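Local atomic coordinates of TATA-box-binding protein (Sulfolobus acidocaldarius, PDB entry 1MP9), a protein that probably binds the TATA box element of archaeal promoters as a general transcription factor, helping to activate genes transcribed by RNA polymerase. Residues L28-M33 with I63-K68; A20-D25 with P102-Q107; F126-N131 with P139-R144; H116-L121 with K189-E194. All blocks are in the same frame, centred on the assembly; numbering follows the deposited sequence.

Contact 1 of 4, residues L28-M33 with I63-K68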
loop_
_atom_site.group_PDB
_atom_site.type_symbol
_atom_site.label_atom_id
_atom_site.label_comp_id
_atom_site.label_asym_id
_atom_site.label_seq_id
_atom_site.Cartn_x
_atom_site.Cartn_y
_atom_site.Cartn_z
ATOM N N LEU A 28 -28.870 -16.785 10.962
ATOM C CA LEU A 28 -28.830 -18.059 10.265
ATOM C C LEU A 28 -28.135 -19.130 11.076
ATOM O O LEU A 28 -27.147 -18.865 11.759
ATOM C CB LEU A 28 -28.095 -17.906 8.918
ATOM C CG LEU A 28 -28.640 -17.054 7.756
ATOM C CD1 LEU A 28 -27.508 -16.882 6.721
ATOM C CD2 LEU A 28 -29.856 -17.706 7.090
ATOM N N ASP A 29 -28.667 -20.342 10.990
ATOM C CA ASP A 29 -28.099 -21.488 11.672
ATOM C C ASP A 29 -27.216 -22.137 10.601
ATOM O O ASP A 29 -27.704 -22.822 9.695
ATOM C CB ASP A 29 -29.216 -22.437 12.125
ATOM C CG ASP A 29 -28.687 -23.706 12.780
ATOM O OD1 ASP A 29 -27.599 -24.191 12.396
ATOM O OD2 ASP A 29 -29.377 -24.247 13.673
ATOM N N LEU A 30 -25.912 -21.900 10.701
ATOM C CA LEU A 30 -24.952 -22.437 9.726
ATOM C C LEU A 30 -24.805 -23.949 9.773
ATOM O O LEU A 30 -24.537 -24.591 8.749
ATOM C CB LEU A 30 -23.585 -21.721 9.897
ATOM C CG LEU A 30 -23.723 -20.205 9.721
ATOM C CD1 LEU A 30 -22.355 -19.548 9.916
ATOM C CD2 LEU A 30 -24.277 -19.844 8.325
ATOM N N TYR A 31 -24.983 -24.546 10.956
ATOM C CA TYR A 31 -24.906 -26.006 11.029
ATOM C C TYR A 31 -26.023 -26.572 10.159
ATOM O O TYR A 31 -25.836 -27.500 9.349
ATOM C CB TYR A 31 -25.091 -26.503 12.472
ATOM C CG TYR A 31 -23.977 -26.120 13.435
ATOM C CD1 TYR A 31 -24.139 -25.066 14.319
ATOM C CD2 TYR A 31 -22.765 -26.841 13.472
ATOM C CE1 TYR A 31 -23.126 -24.722 15.224
ATOM C CE2 TYR A 31 -21.747 -26.509 14.384
ATOM C CZ TYR A 31 -21.946 -25.453 15.248
ATOM O OH TYR A 31 -21.002 -25.130 16.173
ATOM N N ALA A 32 -27.207 -26.009 10.342
ATOM C CA ALA A 32 -28.380 -26.450 9.580
ATOM C C ALA A 32 -28.168 -26.204 8.092
ATOM O O ALA A 32 -28.471 -27.066 7.267
ATOM C CB ALA A 32 -29.657 -25.701 10.076
ATOM N N MET A 33 -27.602 -25.048 7.749
ATOM C CA MET A 33 -27.391 -24.729 6.342
ATOM C C MET A 33 -26.391 -25.669 5.690
ATOM O O MET A 33 -26.613 -26.130 4.575
ATOM C CB MET A 33 -26.940 -23.269 6.177
ATOM C CG MET A 33 -26.799 -22.843 4.733
ATOM S SD MET A 33 -26.271 -21.132 4.594
ATOM C CE MET A 33 -27.744 -20.203 4.923
ATOM N N ILE A 63 -20.780 -17.036 4.316
ATOM C CA ILE A 63 -22.055 -16.752 4.960
ATOM C C ILE A 63 -21.958 -16.798 6.482
ATOM O O ILE A 63 -21.619 -17.822 7.075
ATOM C CB ILE A 63 -23.135 -17.748 4.427
ATOM C CG1 ILE A 63 -23.237 -17.604 2.908
ATOM C CG2 ILE A 63 -24.514 -17.448 5.023
ATOM C CD1 ILE A 63 -24.070 -18.698 2.223
ATOM N N PHE A 64 -22.256 -15.673 7.110
ATOM C CA PHE A 64 -22.173 -15.590 8.561
ATOM C C PHE A 64 -23.514 -15.718 9.280
ATOM O O PHE A 64 -24.569 -15.486 8.687
ATOM C CB PHE A 64 -21.458 -14.298 8.956
ATOM C CG PHE A 64 -20.078 -14.195 8.383
ATOM C CD1 PHE A 64 -19.883 -13.680 7.089
ATOM C CD2 PHE A 64 -18.977 -14.704 9.087
ATOM C CE1 PHE A 64 -18.595 -13.680 6.496
ATOM C CE2 PHE A 64 -17.700 -14.711 8.511
ATOM C CZ PHE A 64 -17.506 -14.205 7.225
ATOM N N LYS A 65 -23.468 -16.122 10.549
ATOM C CA LYS A 65 -24.686 -16.299 11.353
ATOM C C LYS A 65 -25.555 -15.047 11.365
ATOM O O LYS A 65 -26.765 -15.134 11.467
ATOM C CB LYS A 65 -24.333 -16.658 12.799
ATOM C CG LYS A 65 -23.593 -17.972 12.925
ATOM C CD LYS A 65 -23.374 -18.387 14.380
ATOM C CE LYS A 65 -22.466 -17.417 15.114
ATOM N NZ LYS A 65 -22.109 -17.936 16.473
ATOM N N SER A 66 -24.939 -13.883 11.259
ATOM C CA SER A 66 -25.682 -12.623 11.258
ATOM C C SER A 66 -26.483 -12.407 9.990
ATOM O O SER A 66 -27.228 -11.434 9.899
ATOM C CB SER A 66 -24.712 -11.466 11.396
ATOM O OG SER A 66 -23.919 -11.390 10.216
ATOM N N GLY A 67 -26.315 -13.291 9.004
ATOM C CA GLY A 67 -27.016 -13.148 7.744
ATOM C C GLY A 67 -26.212 -12.323 6.750
ATOM O O GLY A 67 -26.617 -12.121 5.592
ATOM N N LYS A 68 -25.082 -11.809 7.214
ATOM C CA LYS A 68 -24.235 -11.028 6.339
ATOM C C LYS A 68 -23.532 -12.026 5.437
ATOM O O LYS A 68 -23.046 -13.061 5.902
ATOM C CB LYS A 68 -23.169 -10.263 7.122
ATOM C CG LYS A 68 -22.289 -9.416 6.193
ATOM C CD LYS A 68 -20.878 -9.195 6.736
ATOM C CE LYS A 68 -20.841 -8.355 7.983
ATOM N NZ LYS A 68 -19.425 -7.961 8.296
#
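Two backbone contacts join the residues leading into helix 30-36 to the turn that follows strand 59-63. Leu28 N donates to Lys65 O over 2.7 Å, arriving in the carbonyl plane on a lone pair with an N-H...O angle of 155°. Lys65 CA makes a CA-H...O contact with Leu28 O. The side-chain packing across the contact is mostly apolar and gathers round Ile63. Leu28, its CG anti to the carbonyl carbon, sends CD1 obliquely against Ile63 CG2; at 3.5 Å this pair is closer than two methyl carbons normally come. Leu30 lies over Ile63 and Lys65: CD1 is 3.4 Å from Ile63 O and 3.6 Å from Lys65 CG, while CD2 faces Ile63 CG2. An alanine in place of Leu30 would probably loosen this packing, since the methyls covering Ile63, one of which also meets Lys65 CG, would be gone. Met33 crosses Ile63 at about a right angle, its SD 4.0 Å from Ile63 CD1. The turn is a type I beta turn from Phe64 to Gly67, a beta hairpin connection to strand 68-72 within the first TBP repeat; Gly67 has phi 90°, where a side chain would collide with the carbonyl O of Ser66. Asp29 is the N-cap of helix 30-36, its OD1 accepting from Ala32 N at 2.8 Å from above the carboxylate plane. Ser66 OG accepts from Lys68 N in an ST turn.

Contact 2 of 4, residues A20-D25 with P102-Q107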
loop_
_atom_site.group_PDB
_atom_site.type_symbol
_atom_site.label_atom_id
_atom_site.label_comp_id
_atom_site.label_asym_id
_atom_site.label_seq_id
_atom_site.Cartn_x
_atom_site.Cartn_y
_atom_site.Cartn_z
ATOM N N ALA A 20 -17.846 -7.766 -2.122
ATOM C CA ALA A 20 -19.092 -7.096 -1.757
ATOM C C ALA A 20 -19.799 -7.832 -0.615
ATOM O O ALA A 20 -19.536 -9.004 -0.348
ATOM C CB ALA A 20 -20.060 -7.008 -3.000
ATOM N N THR A 21 -20.728 -7.122 -0.002
ATOM C CA THR A 21 -21.522 -7.614 1.099
ATOM C C THR A 21 -22.997 -7.700 0.698
ATOM O O THR A 21 -23.505 -6.826 -0.013
ATOM C CB THR A 21 -21.371 -6.658 2.294
ATOM O OG1 THR A 21 -20.173 -6.991 2.996
ATOM C CG2 THR A 21 -22.519 -6.785 3.231
ATOM N N VAL A 22 -23.675 -8.766 1.130
ATOM C CA VAL A 22 -25.090 -8.928 0.854
ATOM C C VAL A 22 -25.731 -9.233 2.187
ATOM O O VAL A 22 -25.425 -10.257 2.808
ATOM C CB VAL A 22 -25.397 -10.093 -0.118
ATOM C CG1 VAL A 22 -26.925 -10.215 -0.313
ATOM C CG2 VAL A 22 -24.739 -9.850 -1.436
ATOM N N THR A 23 -26.605 -8.341 2.639
ATOM C CA THR A 23 -27.251 -8.542 3.923
ATOM C C THR A 23 -28.545 -9.306 3.729
ATOM O O THR A 23 -29.415 -8.882 2.968
ATOM C CB THR A 23 -27.512 -7.203 4.613
ATOM O OG1 THR A 23 -26.279 -6.470 4.691
ATOM C CG2 THR A 23 -28.026 -7.425 6.019
ATOM N N LEU A 24 -28.659 -10.451 4.388
ATOM C CA LEU A 24 -29.865 -11.260 4.261
ATOM C C LEU A 24 -30.856 -10.952 5.378
ATOM O O LEU A 24 -31.864 -11.649 5.539
ATOM C CB LEU A 24 -29.522 -12.753 4.254
ATOM C CG LEU A 24 -28.615 -13.202 3.116
ATOM C CD1 LEU A 24 -28.560 -14.715 3.070
ATOM C CD2 LEU A 24 -29.140 -12.665 1.796
ATOM N N ASP A 25 -30.549 -9.911 6.147
ATOM C CA ASP A 25 -31.392 -9.436 7.254
ATOM C C ASP A 25 -32.151 -10.557 7.984
ATOM O O ASP A 25 -33.381 -10.653 7.897
ATOM C CB ASP A 25 -32.369 -8.366 6.718
ATOM C CG ASP A 25 -33.114 -7.621 7.828
ATOM O OD1 ASP A 25 -32.470 -7.165 8.805
ATOM O OD2 ASP A 25 -34.351 -7.480 7.713
ATOM N N PRO A 102 -32.525 -8.338 -0.778
ATOM C CA PRO A 102 -31.244 -8.104 -0.110
ATOM C C PRO A 102 -30.478 -7.016 -0.843
ATOM O O PRO A 102 -30.500 -6.951 -2.064
ATOM C CB PRO A 102 -30.554 -9.458 -0.208
ATOM C CG PRO A 102 -31.100 -10.019 -1.510
ATOM C CD PRO A 102 -32.568 -9.673 -1.399
ATOM N N LYS A 103 -29.813 -6.145 -0.107
ATOM C CA LYS A 103 -29.048 -5.098 -0.758
ATOM C C LYS A 103 -27.606 -5.569 -0.895
ATOM O O LYS A 103 -27.103 -6.313 -0.063
ATOM C CB LYS A 103 -29.090 -3.792 0.048
ATOM C CG LYS A 103 -30.459 -3.111 0.094
ATOM C CD LYS A 103 -30.358 -1.777 0.826
ATOM C CE LYS A 103 -31.688 -1.036 0.863
ATOM N NZ LYS A 103 -31.579 0.266 1.598
ATOM N N ILE A 104 -26.949 -5.099 -1.944
ATOM C CA ILE A 104 -25.576 -5.459 -2.227
ATOM C C ILE A 104 -24.698 -4.234 -2.085
ATOM O O ILE A 104 -24.927 -3.250 -2.773
ATOM C CB ILE A 104 -25.451 -5.956 -3.669
ATOM C CG1 ILE A 104 -26.220 -7.263 -3.848
ATOM C CG2 ILE A 104 -23.998 -6.128 -4.033
ATOM C CD1 ILE A 104 -26.191 -7.769 -5.294
ATOM N N GLN A 105 -23.699 -4.284 -1.215
ATOM C CA GLN A 105 -22.805 -3.149 -1.063
ATOM C C GLN A 105 -21.366 -3.525 -1.394
ATOM O O GLN A 105 -20.810 -4.490 -0.852
ATOM C CB GLN A 105 -22.860 -2.584 0.367
ATOM C CG GLN A 105 -24.261 -2.181 0.794
ATOM C CD GLN A 105 -24.318 -1.464 2.140
ATOM O OE1 GLN A 105 -23.789 -0.360 2.292
ATOM N NE2 GLN A 105 -24.976 -2.085 3.120
ATOM N N ILE A 106 -20.750 -2.763 -2.280
ATOM C CA ILE A 106 -19.362 -3.036 -2.609
ATOM C C ILE A 106 -18.463 -2.574 -1.477
ATOM O O ILE A 106 -18.538 -1.421 -1.024
ATOM C CB ILE A 106 -18.926 -2.343 -3.919
ATOM C CG1 ILE A 106 -19.684 -2.966 -5.085
ATOM C CG2 ILE A 106 -17.390 -2.517 -4.129
ATOM C CD1 ILE A 106 -19.332 -2.408 -6.453
ATOM N N GLN A 107 -17.622 -3.489 -1.017
ATOM C CA GLN A 107 -16.669 -3.207 0.048
ATOM C C GLN A 107 -15.319 -2.793 -0.509
ATOM O O GLN A 107 -14.686 -1.920 0.040
ATOM C CB GLN A 107 -16.476 -4.430 0.959
ATOM C CG GLN A 107 -17.759 -4.858 1.647
ATOM C CD GLN A 107 -18.400 -3.691 2.359
ATOM O OE1 GLN A 107 -17.741 -2.998 3.116
ATOM N NE2 GLN A 107 -19.684 -3.454 2.109
#
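Gln107 folds its side chain obliquely over Thr21, with CG 3.5 Å from Thr21 OG1 and NE2 3.6 Å from Thr21 CB. The bend at chi2 (-52°) brings the amide back along its own strand, where NE2 makes a weak hydrogen bond to Gln105 O. That oxygen is also the acceptor for Thr21 N, at 2.8 Å and an angle of 168°, and Gln105 N returns an equally short bond to Thr21 O, making an antiparallel hydrogen-bonded pair. An alanine at Gln107 lacks the amide that lies against Thr21 and weakly bonds Gln105 O, and would probably leave this end of the strand pair less well packed. Ala20 with Ile106 and Val22 with Ile104 are non-hydrogen-bonded pairs whose side chains share the other face. There Val22 lies alongside Ile104 and Pro102, pointing the same way: CG2 is 3.8 Å from Ile104 CG1, and CG1, anti to the backbone N, is 3.7 Å from Pro102 CB. These strands, 12-23 and 103-114, bring the two TBP repeats together in one continuous sheet. Helix 77-93 covers the Ala20, Val22 and Ile104 face through Leu80 and Val84, while strand 68-72 pairs with the far side of strand 12-23.

Contact 3 of 4, residues F126-N131 with P139-R144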
loop_
_atom_site.group_PDB
_atom_site.type_symbol
_atom_site.label_atom_id
_atom_site.label_comp_id
_atom_site.label_asym_id
_atom_site.label_seq_id
_atom_site.Cartn_x
_atom_site.Cartn_y
_atom_site.Cartn_z
ATOM N N PHE A 126 10.864 11.100 -4.879
ATOM C CA PHE A 126 11.181 12.338 -4.206
ATOM C C PHE A 126 10.432 13.560 -4.713
ATOM O O PHE A 126 10.641 14.651 -4.206
ATOM C CB PHE A 126 12.684 12.566 -4.249
ATOM C CG PHE A 126 13.448 11.584 -3.419
ATOM C CD1 PHE A 126 14.463 10.810 -3.989
ATOM C CD2 PHE A 126 13.090 11.360 -2.092
ATOM C CE1 PHE A 126 15.109 9.811 -3.247
ATOM C CE2 PHE A 126 13.725 10.356 -1.328
ATOM C CZ PHE A 126 14.736 9.577 -1.912
ATOM N N LEU A 127 9.574 13.411 -5.714
ATOM C CA LEU A 127 8.826 14.565 -6.183
ATOM C C LEU A 127 7.324 14.436 -5.877
ATOM O O LEU A 127 6.585 15.426 -5.896
ATOM C CB LEU A 127 9.064 14.799 -7.683
ATOM C CG LEU A 127 10.540 14.962 -8.133
ATOM C CD1 LEU A 127 10.574 15.075 -9.658
ATOM C CD2 LEU A 127 11.220 16.180 -7.483
ATOM N N LEU A 128 6.866 13.208 -5.620
ATOM C CA LEU A 128 5.475 12.995 -5.269
ATOM C C LEU A 128 5.467 13.131 -3.767
ATOM O O LEU A 128 6.500 13.131 -3.135
ATOM C CB LEU A 128 5.007 11.567 -5.592
ATOM C CG LEU A 128 4.762 11.101 -7.031
ATOM C CD1 LEU A 128 4.535 9.578 -7.072
ATOM C CD2 LEU A 128 3.571 11.831 -7.579
ATOM N N GLU A 129 4.285 13.241 -3.195
ATOM C CA GLU A 129 4.161 13.287 -1.748
ATOM C C GLU A 129 3.824 11.858 -1.317
ATOM O O GLU A 129 3.925 10.914 -2.117
ATOM C CB GLU A 129 3.016 14.219 -1.361
ATOM C CG GLU A 129 3.445 15.661 -1.100
ATOM C CD GLU A 129 4.347 15.776 0.125
ATOM O OE1 GLU A 129 5.538 15.404 0.031
ATOM O OE2 GLU A 129 3.856 16.227 1.188
ATOM N N ASN A 130 3.403 11.734 -0.060
ATOM C CA ASN A 130 2.970 10.497 0.613
ATOM C C ASN A 130 3.249 9.140 -0.005
ATOM O O ASN A 130 2.304 8.367 -0.289
ATOM C CB ASN A 130 1.460 10.556 0.928
ATOM C CG ASN A 130 0.873 11.952 0.797
ATOM O OD1 ASN A 130 0.002 12.199 -0.051
ATOM N ND2 ASN A 130 1.345 12.871 1.626
ATOM N N ASN A 131 4.530 8.790 -0.147
ATOM C CA ASN A 131 4.833 7.499 -0.746
ATOM C C ASN A 131 6.001 6.758 -0.139
ATOM O O ASN A 131 6.817 7.312 0.607
ATOM C CB ASN A 131 5.135 7.685 -2.235
ATOM C CG ASN A 131 6.521 8.264 -2.475
ATOM O OD1 ASN A 131 6.691 9.480 -2.651
ATOM N ND2 ASN A 131 7.527 7.403 -2.458
ATOM N N PRO A 139 9.445 -3.941 -4.580
ATOM C CA PRO A 139 9.912 -3.409 -5.863
ATOM C C PRO A 139 9.177 -2.215 -6.471
ATOM O O PRO A 139 9.692 -1.543 -7.371
ATOM C CB PRO A 139 9.916 -4.647 -6.748
ATOM C CG PRO A 139 8.652 -5.368 -6.259
ATOM C CD PRO A 139 8.751 -5.235 -4.752
ATOM N N GLY A 140 8.002 -1.901 -5.968
ATOM C CA GLY A 140 7.306 -0.766 -6.540
ATOM C C GLY A 140 7.244 0.420 -5.596
ATOM O O GLY A 140 7.844 0.383 -4.518
ATOM N N LEU A 141 6.542 1.467 -6.029
ATOM C CA LEU A 141 6.323 2.686 -5.256
ATOM C C LEU A 141 4.888 2.572 -4.722
ATOM O O LEU A 141 3.960 2.249 -5.477
ATOM C CB LEU A 141 6.440 3.918 -6.164
ATOM C CG LEU A 141 6.309 5.300 -5.469
ATOM C CD1 LEU A 141 7.140 6.341 -6.199
ATOM C CD2 LEU A 141 4.875 5.738 -5.410
ATOM N N ILE A 142 4.695 2.811 -3.436
ATOM C CA ILE A 142 3.365 2.720 -2.881
ATOM C C ILE A 142 2.915 4.143 -2.609
ATOM O O ILE A 142 3.618 4.923 -1.964
ATOM C CB ILE A 142 3.354 1.882 -1.567
ATOM C CG1 ILE A 142 3.838 0.466 -1.874
ATOM C CG2 ILE A 142 1.932 1.850 -0.956
ATOM C CD1 ILE A 142 3.965 -0.443 -0.640
ATOM N N TYR A 143 1.740 4.472 -3.115
ATOM C CA TYR A 143 1.192 5.811 -2.962
ATOM C C TYR A 143 -0.190 5.732 -2.290
ATOM O O TYR A 143 -1.100 5.033 -2.765
ATOM C CB TYR A 143 1.072 6.462 -4.348
ATOM C CG TYR A 143 0.626 7.894 -4.322
ATOM C CD1 TYR A 143 1.539 8.914 -4.081
ATOM C CD2 TYR A 143 -0.707 8.234 -4.515
ATOM C CE1 TYR A 143 1.135 10.257 -4.032
ATOM C CE2 TYR A 143 -1.132 9.570 -4.466
ATOM C CZ TYR A 143 -0.200 10.580 -4.227
ATOM O OH TYR A 143 -0.571 11.910 -4.205
ATOM N N ARG A 144 -0.324 6.398 -1.158
ATOM C CA ARG A 144 -1.589 6.420 -0.431
ATOM C C ARG A 144 -2.293 7.702 -0.902
ATOM O O ARG A 144 -1.872 8.828 -0.572
ATOM C CB ARG A 144 -1.326 6.466 1.074
ATOM C CG ARG A 144 -2.639 6.383 1.891
ATOM C CD ARG A 144 -2.364 6.303 3.383
ATOM N NE ARG A 144 -3.607 6.228 4.175
ATOM C CZ ARG A 144 -3.724 5.675 5.382
ATOM N NH1 ARG A 144 -2.678 5.096 5.991
ATOM N NH2 ARG A 144 -4.901 5.748 6.010
#
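The Tyr143 ring is met at its edge, near its plane, by Glu129 O and Asn131 CB. Its CE1 atom is the closer one to Glu129 O, at 3.4 Å, so the ring rim rests against the backbone of the bend that leaves helix 121-127. Leu128 CD1 and Asn130 O approach the same ring obliquely, CD1 standing 4.3 Å from Tyr143 CD1. Tyr143 CG is anti to the backbone N (chi1 -175°), which swings the ring across to this bend. Asn131 CB packs 3.7 Å from Leu141 CD2, the two side chains crossing at about a right angle. The same Leu141 methyl also touches Leu128 CD1, at 4.2 Å, so Leu141 bridges the two ends of the bend. Asn131 and Tyr143 form an antiparallel non-hydrogen-bonded pair. Beside it, the backbone bond from Arg144 N to Asn130 O is long and weak at 3.4 Å, though straight at 169°. Arg144 O is buried here with no partner in the model. The Arg144 side chain runs to the second subunit, where NH1 bonds Met145 O of that chain. Asn131 begins the short strand 131-132, the outermost of the sheet within this chain, at the end belonging to the second TBP repeat. Leu128 leans on Ile178 and Leu182 of helix 168-184, while Leu141 is covered by Leu121 and Ala124 of helix 121-127. On its other flank strand 141-145 pairs with strand 150-154.

Contact 4 of 4, residues H116-L121 with K189-E194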
loop_
_atom_site.group_PDB
_atom_site.type_symbol
_atom_site.label_atom_id
_atom_site.label_comp_id
_atom_site.label_asym_id
_atom_site.label_seq_id
_atom_site.Cartn_x
_atom_site.Cartn_y
_atom_site.Cartn_z
ATOM N N HIS A 116 1.367 2.064 -19.768
ATOM C CA HIS A 116 2.020 2.043 -21.091
ATOM C C HIS A 116 3.127 3.048 -21.285
ATOM O O HIS A 116 3.326 3.605 -22.373
ATOM C CB HIS A 116 0.980 2.183 -22.198
ATOM C CG HIS A 116 0.229 0.920 -22.448
ATOM N ND1 HIS A 116 0.763 -0.119 -23.175
ATOM C CD2 HIS A 116 -0.956 0.474 -21.967
ATOM C CE1 HIS A 116 -0.057 -1.155 -23.130
ATOM N NE2 HIS A 116 -1.108 -0.822 -22.399
ATOM N N VAL A 117 3.853 3.287 -20.204
ATOM C CA VAL A 117 5.000 4.172 -20.217
ATOM C C VAL A 117 5.864 3.601 -19.131
ATOM O O VAL A 117 5.360 2.914 -18.260
ATOM C CB VAL A 117 4.644 5.624 -19.771
ATOM C CG1 VAL A 117 3.679 6.218 -20.722
ATOM C CG2 VAL A 117 4.081 5.606 -18.301
ATOM N N ILE A 118 7.151 3.890 -19.172
ATOM C CA ILE A 118 8.044 3.458 -18.123
ATOM C C ILE A 118 7.997 4.547 -17.039
ATOM O O ILE A 118 7.942 5.721 -17.361
ATOM C CB ILE A 118 9.493 3.318 -18.663
ATOM C CG1 ILE A 118 9.613 1.970 -19.396
ATOM C CG2 ILE A 118 10.527 3.428 -17.542
ATOM C CD1 ILE A 118 11.021 1.724 -20.022
ATOM N N VAL A 119 8.022 4.148 -15.769
ATOM C CA VAL A 119 7.977 5.113 -14.674
ATOM C C VAL A 119 9.320 5.201 -13.976
ATOM O O VAL A 119 9.895 4.190 -13.615
ATOM C CB VAL A 119 6.883 4.705 -13.642
ATOM C CG1 VAL A 119 6.695 5.822 -12.567
ATOM C CG2 VAL A 119 5.561 4.456 -14.404
ATOM N N ASN A 120 9.849 6.407 -13.811
ATOM C CA ASN A 120 11.109 6.533 -13.098
ATOM C C ASN A 120 10.718 6.609 -11.604
ATOM O O ASN A 120 10.372 7.680 -11.096
ATOM C CB ASN A 120 11.860 7.813 -13.543
ATOM C CG ASN A 120 13.249 7.933 -12.908
ATOM O OD1 ASN A 120 13.502 7.367 -11.872
ATOM N ND2 ASN A 120 14.134 8.678 -13.536
ATOM N N LEU A 121 10.792 5.480 -10.903
ATOM C CA LEU A 121 10.394 5.438 -9.492
ATOM C C LEU A 121 11.312 6.223 -8.538
ATOM O O LEU A 121 10.820 6.880 -7.601
ATOM C CB LEU A 121 10.280 3.986 -9.034
ATOM C CG LEU A 121 9.323 3.101 -9.850
ATOM C CD1 LEU A 121 9.310 1.718 -9.255
ATOM C CD2 LEU A 121 7.915 3.696 -9.851
ATOM N N LYS A 189 8.485 7.813 -19.312
ATOM C CA LYS A 189 9.135 7.739 -20.620
ATOM C C LYS A 189 8.201 6.864 -21.440
ATOM O O LYS A 189 7.964 5.707 -21.080
ATOM C CB LYS A 189 10.500 7.068 -20.492
ATOM C CG LYS A 189 11.256 6.989 -21.812
ATOM C CD LYS A 189 12.775 7.008 -21.589
ATOM C CE LYS A 189 13.537 6.709 -22.903
ATOM N NZ LYS A 189 14.976 7.031 -22.698
ATOM N N PRO A 190 7.629 7.418 -22.524
ATOM C CA PRO A 190 6.700 6.671 -23.385
ATOM C C PRO A 190 7.473 5.826 -24.411
ATOM O O PRO A 190 7.487 6.127 -25.609
ATOM C CB PRO A 190 5.863 7.780 -24.003
ATOM C CG PRO A 190 6.908 8.902 -24.202
ATOM C CD PRO A 190 7.778 8.824 -22.956
ATOM N N VAL A 191 8.103 4.758 -23.919
ATOM C CA VAL A 191 8.934 3.896 -24.772
ATOM C C VAL A 191 8.234 3.175 -25.900
ATOM O O VAL A 191 8.897 2.635 -26.792
ATOM C CB VAL A 191 9.710 2.828 -23.937
ATOM C CG1 VAL A 191 8.759 2.006 -23.080
ATOM C CG2 VAL A 191 10.487 1.897 -24.888
ATOM N N GLU A 192 6.905 3.141 -25.881
ATOM C CA GLU A 192 6.185 2.446 -26.942
ATOM C C GLU A 192 5.990 3.371 -28.162
ATOM O O GLU A 192 5.468 2.964 -29.197
ATOM C CB GLU A 192 4.839 1.948 -26.432
ATOM C CG GLU A 192 4.943 0.940 -25.264
ATOM C CD GLU A 192 3.578 0.507 -24.720
ATOM O OE1 GLU A 192 2.571 0.725 -25.400
ATOM O OE2 GLU A 192 3.504 -0.052 -23.615
ATOM N N GLU A 193 6.437 4.612 -28.016
ATOM C CA GLU A 193 6.318 5.609 -29.065
ATOM C C GLU A 193 7.699 5.799 -29.705
ATOM O O GLU A 193 8.743 5.418 -29.115
ATOM C CB GLU A 193 5.839 6.942 -28.449
ATOM C CG GLU A 193 4.497 6.835 -27.708
ATOM C CD GLU A 193 3.323 6.530 -28.634
ATOM O OE1 GLU A 193 3.524 6.563 -29.867
ATOM O OE2 GLU A 193 2.191 6.262 -28.139
ATOM N N GLU A 194 7.718 6.393 -30.896
ATOM C CA GLU A 194 8.990 6.625 -31.562
ATOM C C GLU A 194 9.738 7.732 -30.857
ATOM O O GLU A 194 9.148 8.504 -30.100
ATOM C CB GLU A 194 8.793 6.963 -33.022
ATOM C CG GLU A 194 8.310 5.769 -33.842
ATOM C CD GLU A 194 8.107 6.168 -35.298
ATOM O OE1 GLU A 194 7.224 7.040 -35.522
ATOM O OE2 GLU A 194 8.831 5.635 -36.186
HETATM O O HOH W 1 4.722 4.442 -24.393
#
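The firm part of this contact is a pair of backbone bonds between Ile118 and Lys189. Ile118 N donates to Lys189 O at 2.8 Å, and Lys189 N returns a bond to Ile118 O at 2.9 Å; both lie in the carbonyl plane. Val117 presses in, with CB 3.6 Å from Lys189 O and CG1 against Pro190. Ile118 sends CG1 and CD1 obliquely onto Val191 CG1, each 3.8 Å away, in a patch nearer the surface. The outer part is polar and more exposed, held by one side-chain pair and a water. His116 ND1 donates over 2.8 Å to Glu192 OE2, which accepts with its syn lone pair, and more weakly to OE1. Glu192 CD lies in the imidazole plane at the ring edge, with the carboxylate turned 89° to the ring. Such a carboxylate would probably favour a protonated histidine. A water completes this side, giving a hydrogen bond to His116 O at 2.6 Å and taking one from Glu192 N. Pro190 centres an inverse gamma turn and begins a type I beta turn ending at Glu193, which carries the C-terminal segment away. The Ile118-Lys189 pairing makes a two-stranded antiparallel sheet, 118-119 with 188-189, separate from the main TBP sheet.

How the contacts relate
The four contacts fall into two groups on opposite sides of the chain's centre. Contacts 1 and 2, with centres about 15 Å apart, touch where Gly67 O meets Leu24 N, and contact 1 is nested inside the chain loop that contact 2 closes. Contacts 3 and 4, about 18 Å apart between centres, meet through Leu121, which packs on Pro139, Gly140 and Leu141; contact 3 lies inside the chain loop that contact 4 closes. The two groups follow in series. Contacts 2 and 3 both reach the nine-stranded sheet, which spans both repeats: contact 2 joins them, contacts 1 and 3 lie within the first and second, and contact 4 pairs the separate strands 118-119 and 188-189.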